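Local coordinates for protein fumarylacetoacetate hydrolase (Burkholderia xenovorans, PDB 5TI1) that probably hydrolyses fumarylacetoacetate to fumarate and acetoacetate, the last step of phenylalanine and tyrosine breakdown, with magnesium bound at its metal site, at residues Phe37-Phe47 / Val57-Leu68. Numbering follows the deposited sequence.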
loop_
_atom_site.group_PDB
_atom_site.type_symbol
_atom_site.label_atom_id
_atom_site.label_comp_id
_atom_site.label_asym_id
_atom_site.label_seq_id
_atom_site.Cartn_x
_atom_site.Cartn_y
_atom_site.Cartn_z
ATOM N N PHE B 37 -2.080 -14.714 27.768
ATOM C CA PHE B 37 -2.631 -15.775 26.939
ATOM C C PHE B 37 -3.482 -16.754 27.743
ATOM O O PHE B 37 -3.222 -17.961 27.781
ATOM C CB PHE B 37 -1.477 -16.443 26.203
ATOM C CG PHE B 37 -0.612 -15.446 25.476
ATOM C CD1 PHE B 37 -1.181 -14.574 24.554
ATOM C CD2 PHE B 37 0.745 -15.334 25.752
ATOM C CE1 PHE B 37 -0.407 -13.631 23.897
ATOM C CE2 PHE B 37 1.532 -14.392 25.093
ATOM C CZ PHE B 37 0.955 -13.545 24.164
ATOM N N SER B 38 -4.511 -16.213 28.385
ATOM C CA SER B 38 -5.522 -17.007 29.068
ATOM C C SER B 38 -6.233 -17.919 28.076
ATOM O O SER B 38 -6.217 -17.692 26.866
ATOM C CB SER B 38 -6.545 -16.083 29.725
ATOM O OG SER B 38 -6.968 -15.109 28.770
ATOM N N ILE B 39 -6.907 -18.946 28.603
ATOM C CA ILE B 39 -7.699 -19.799 27.719
ATOM C C ILE B 39 -8.797 -18.996 27.038
ATOM O O ILE B 39 -9.339 -19.427 26.014
ATOM C CB ILE B 39 -8.279 -21.005 28.492
ATOM C CG1 ILE B 39 -8.663 -22.130 27.526
ATOM C CG2 ILE B 39 -9.460 -20.574 29.339
ATOM C CD1 ILE B 39 -9.281 -23.343 28.204
ATOM N N GLN B 40 -9.130 -17.821 27.576
ATOM C CA GLN B 40 -10.135 -16.964 26.962
ATOM C C GLN B 40 -9.598 -16.205 25.756
ATOM O O GLN B 40 -10.391 -15.657 24.980
ATOM C CB GLN B 40 -10.684 -15.973 27.996
ATOM C CG GLN B 40 -11.594 -16.592 29.062
ATOM C CD GLN B 40 -10.833 -17.256 30.193
ATOM O OE1 GLN B 40 -9.602 -17.205 30.244
ATOM N NE2 GLN B 40 -11.567 -17.876 31.119
ATOM N N ASN B 41 -8.280 -16.161 25.578
ATOM C CA ASN B 41 -7.689 -15.374 24.505
ATOM C C ASN B 41 -7.678 -16.170 23.208
ATOM O O ASN B 41 -8.523 -15.953 22.330
ATOM C CB ASN B 41 -6.277 -14.925 24.888
ATOM C CG ASN B 41 -5.704 -13.919 23.901
ATOM O OD1 ASN B 41 -6.261 -13.697 22.828
ATOM N ND2 ASN B 41 -4.593 -13.303 24.267
ATOM N N LEU B 42 -6.721 -17.094 23.083
ATOM C CA LEU B 42 -6.534 -17.916 21.893
ATOM C C LEU B 42 -6.247 -17.043 20.668
ATOM O O LEU B 42 -7.023 -17.044 19.698
ATOM C CB LEU B 42 -7.762 -18.803 21.666
ATOM C CG LEU B 42 -8.200 -19.580 22.911
ATOM C CD1 LEU B 42 -9.433 -20.436 22.633
ATOM C CD2 LEU B 42 -7.051 -20.428 23.442
ATOM N N PRO B 43 -5.149 -16.291 20.668
ATOM C CA PRO B 43 -4.813 -15.479 19.499
ATOM C C PRO B 43 -4.072 -16.303 18.457
ATOM O O PRO B 43 -3.493 -17.348 18.754
ATOM C CB PRO B 43 -3.907 -14.393 20.081
ATOM C CG PRO B 43 -3.157 -15.128 21.181
ATOM C CD PRO B 43 -4.133 -16.166 21.735
ATOM N N PHE B 44 -4.080 -15.799 17.221
ATOM C CA PHE B 44 -3.471 -16.479 16.083
ATOM C C PHE B 44 -2.167 -15.811 15.670
ATOM O O PHE B 44 -2.058 -14.580 15.676
ATOM C CB PHE B 44 -4.420 -16.509 14.880
ATOM C CG PHE B 44 -5.611 -17.393 15.075
ATOM C CD1 PHE B 44 -5.566 -18.726 14.709
ATOM C CD2 PHE B 44 -6.772 -16.890 15.622
ATOM C CE1 PHE B 44 -6.669 -19.549 14.890
ATOM C CE2 PHE B 44 -7.883 -17.703 15.805
ATOM C CZ PHE B 44 -7.828 -19.034 15.439
ATOM N N GLY B 45 -1.193 -16.636 15.285
ATOM C CA GLY B 45 0.087 -16.166 14.795
ATOM C C GLY B 45 0.702 -17.169 13.842
ATOM O O GLY B 45 0.122 -18.215 13.540
ATOM N N ILE B 46 1.903 -16.839 13.373
ATOM C CA ILE B 46 2.679 -17.679 12.467
ATOM C C ILE B 46 4.020 -17.935 13.129
ATOM O O ILE B 46 4.748 -16.987 13.457
ATOM C CB ILE B 46 2.859 -17.019 11.087
ATOM C CG1 ILE B 46 1.502 -16.868 10.377
ATOM C CG2 ILE B 46 3.825 -17.811 10.223
ATOM C CD1 ILE B 46 0.851 -18.177 9.999
ATOM N N PHE B 47 4.357 -19.210 13.323
ATOM C CA PHE B 47 5.574 -19.537 14.047
ATOM C C PHE B 47 6.317 -20.672 13.361
ATOM O O PHE B 47 5.789 -21.391 12.505
ATOM C CB PHE B 47 5.291 -19.931 15.506
ATOM C CG PHE B 47 4.804 -21.337 15.659
ATOM C CD1 PHE B 47 3.495 -21.663 15.351
ATOM C CD2 PHE B 47 5.654 -22.338 16.098
ATOM C CE1 PHE B 47 3.044 -22.955 15.478
ATOM C CE2 PHE B 47 5.202 -23.633 16.234
ATOM C CZ PHE B 47 3.897 -23.942 15.918
ATOM N N VAL B 57 0.621 -22.121 11.397
ATOM C CA VAL B 57 -0.287 -21.346 12.230
ATOM C C VAL B 57 -0.203 -21.836 13.668
ATOM O O VAL B 57 -0.251 -23.044 13.933
ATOM C CB VAL B 57 -1.723 -21.438 11.700
ATOM C CG1 VAL B 57 -2.642 -20.700 12.633
ATOM C CG2 VAL B 57 -1.791 -20.856 10.293
ATOM N N GLY B 58 -0.091 -20.895 14.605
ATOM C CA GLY B 58 -0.057 -21.228 16.007
ATOM C C GLY B 58 -1.065 -20.409 16.788
ATOM O O GLY B 58 -1.496 -19.335 16.368
ATOM N N VAL B 59 -1.442 -20.948 17.940
ATOM C CA VAL B 59 -2.302 -20.252 18.885
ATOM C C VAL B 59 -1.585 -20.215 20.227
ATOM O O VAL B 59 -1.175 -21.258 20.747
ATOM C CB VAL B 59 -3.685 -20.927 19.002
ATOM C CG1 VAL B 59 -4.486 -20.312 20.135
ATOM C CG2 VAL B 59 -4.445 -20.788 17.696
ATOM N N ALA B 60 -1.428 -19.014 20.779
ATOM C CA ALA B 60 -0.757 -18.871 22.066
ATOM C C ALA B 60 -1.657 -19.345 23.198
ATOM O O ALA B 60 -2.860 -19.058 23.229
ATOM C CB ALA B 60 -0.353 -17.419 22.307
ATOM N N ILE B 61 -1.063 -20.071 24.137
ATOM C CA ILE B 61 -1.754 -20.468 25.357
ATOM C C ILE B 61 -0.712 -20.517 26.471
ATOM O O ILE B 61 0.296 -21.228 26.367
ATOM C CB ILE B 61 -2.503 -21.804 25.164
ATOM C CG1 ILE B 61 -3.348 -22.131 26.397
ATOM C CG2 ILE B 61 -1.559 -22.940 24.761
ATOM C CD1 ILE B 61 -4.590 -21.273 26.499
ATOM N N GLY B 62 -0.918 -19.712 27.515
ATOM C CA GLY B 62 0.101 -19.577 28.541
ATOM C C GLY B 62 1.417 -19.159 27.919
ATOM O O GLY B 62 1.464 -18.326 27.005
ATOM N N ASP B 63 2.505 -19.772 28.387
ATOM C CA ASP B 63 3.824 -19.512 27.828
ATOM C C ASP B 63 4.151 -20.429 26.645
ATOM O O ASP B 63 5.313 -20.518 26.243
ATOM C CB ASP B 63 4.896 -19.618 28.927
ATOM C CG ASP B 63 4.969 -21.000 29.561
ATOM O OD1 ASP B 63 4.349 -21.946 29.032
ATOM O OD2 ASP B 63 5.653 -21.145 30.604
ATOM N N SER B 64 3.155 -21.098 26.073
ATOM C CA SER B 64 3.385 -22.063 25.009
ATOM C C SER B 64 2.616 -21.665 23.744
ATOM O O SER B 64 2.019 -20.588 23.656
ATOM C CB SER B 64 3.008 -23.468 25.484
ATOM O OG SER B 64 3.911 -23.914 26.478
ATOM N N ILE B 65 2.653 -22.549 22.752
ATOM C CA ILE B 65 1.990 -22.352 21.466
ATOM C C ILE B 65 1.388 -23.681 21.051
ATOM O O ILE B 65 2.050 -24.720 21.142
ATOM C CB ILE B 65 2.962 -21.863 20.371
ATOM C CG1 ILE B 65 3.685 -20.583 20.788
ATOM C CG2 ILE B 65 2.238 -21.667 19.059
ATOM C CD1 ILE B 65 4.831 -20.190 19.824
ATOM N N VAL B 66 0.144 -23.658 20.597
ATOM C CA VAL B 66 -0.477 -24.838 20.012
ATOM C C VAL B 66 -0.184 -24.851 18.515
ATOM O O VAL B 66 -0.461 -23.878 17.805
ATOM C CB VAL B 66 -1.987 -24.867 20.281
ATOM C CG1 VAL B 66 -2.587 -26.073 19.626
ATOM C CG2 VAL B 66 -2.257 -24.885 21.778
ATOM N N ASP B 67 0.385 -25.953 18.039
ATOM C CA ASP B 67 0.622 -26.175 16.617
ATOM C C ASP B 67 -0.697 -26.633 16.007
ATOM O O ASP B 67 -1.106 -27.778 16.187
ATOM C CB ASP B 67 1.719 -27.217 16.429
ATOM C CG ASP B 67 2.167 -27.361 14.984
ATOM O OD1 ASP B 67 1.355 -27.142 14.059
ATOM O OD2 ASP B 67 3.347 -27.713 14.775
ATOM N N LEU B 68 -1.378 -25.744 15.283
ATOM C CA LEU B 68 -2.695 -26.113 14.760
ATOM C C LEU B 68 -2.581 -27.177 13.677
ATOM O O LEU B 68 -3.417 -28.083 13.602
ATOM C CB LEU B 68 -3.430 -24.887 14.225
ATOM C CG LEU B 68 -3.672 -23.735 15.194
ATOM C CD1 LEU B 68 -4.804 -22.858 14.647
ATOM C CD2 LEU B 68 -3.973 -24.254 16.601
HETATM O O HOH W 1 -4.347 -17.707 24.589
#
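F47 brings the edge of its ring to the backbone of V57 and G58, and one face to I65 of strand 64-67. CD1 of F47 is 3.6 Å from CA of G58, on the side of the sheet where a glycine has no side chain. CG of F47 sits between its backbone N and carbonyl carbon (chi1 79°), and this torsion turns the ring back over strand 57-61. CG2 of I65 lies over the ring face, offset toward the rim, in a CH-pi contact 4.0 Å from the F47 centroid. The D67 carboxylate stands almost square to the ring at its edge, with CG 3.9 Å from CZ of F47. Its oxygens have other work: a salt bridge to R56 and a cap on the N of A70, at the start of helix 68-73.

At the other end, F37 meets A60. The CB of A60 lies over one face of the F37 ring, 3.9 Å from the centroid, and also touches CG of P43. The backbone N of G62, in the type II' turn from I61 to S64, gives F37 O a nearly straight hydrogen bond of 2.9 Å. A water bonds S38 O and L42 N.

Between these ends runs an antiparallel hairpin ladder. G45 and G58 form its hydrogen-bonded pair, with both bonds made; the A60 N to P43 O bond is weak. On the sheet face away from F47, CE1 of F44 reaches CG2 of V59 and CD1 of L68, and helix 102-116 covers V59 and L68 through L112.

The contact thus joins three central strands of the N-terminal five-stranded antiparallel sheet, away from the magnesium site. Its chemistry is mainly apolar: two CH-pi contacts close its ends, while backbone bonds pair polar groups within a mostly buried contact.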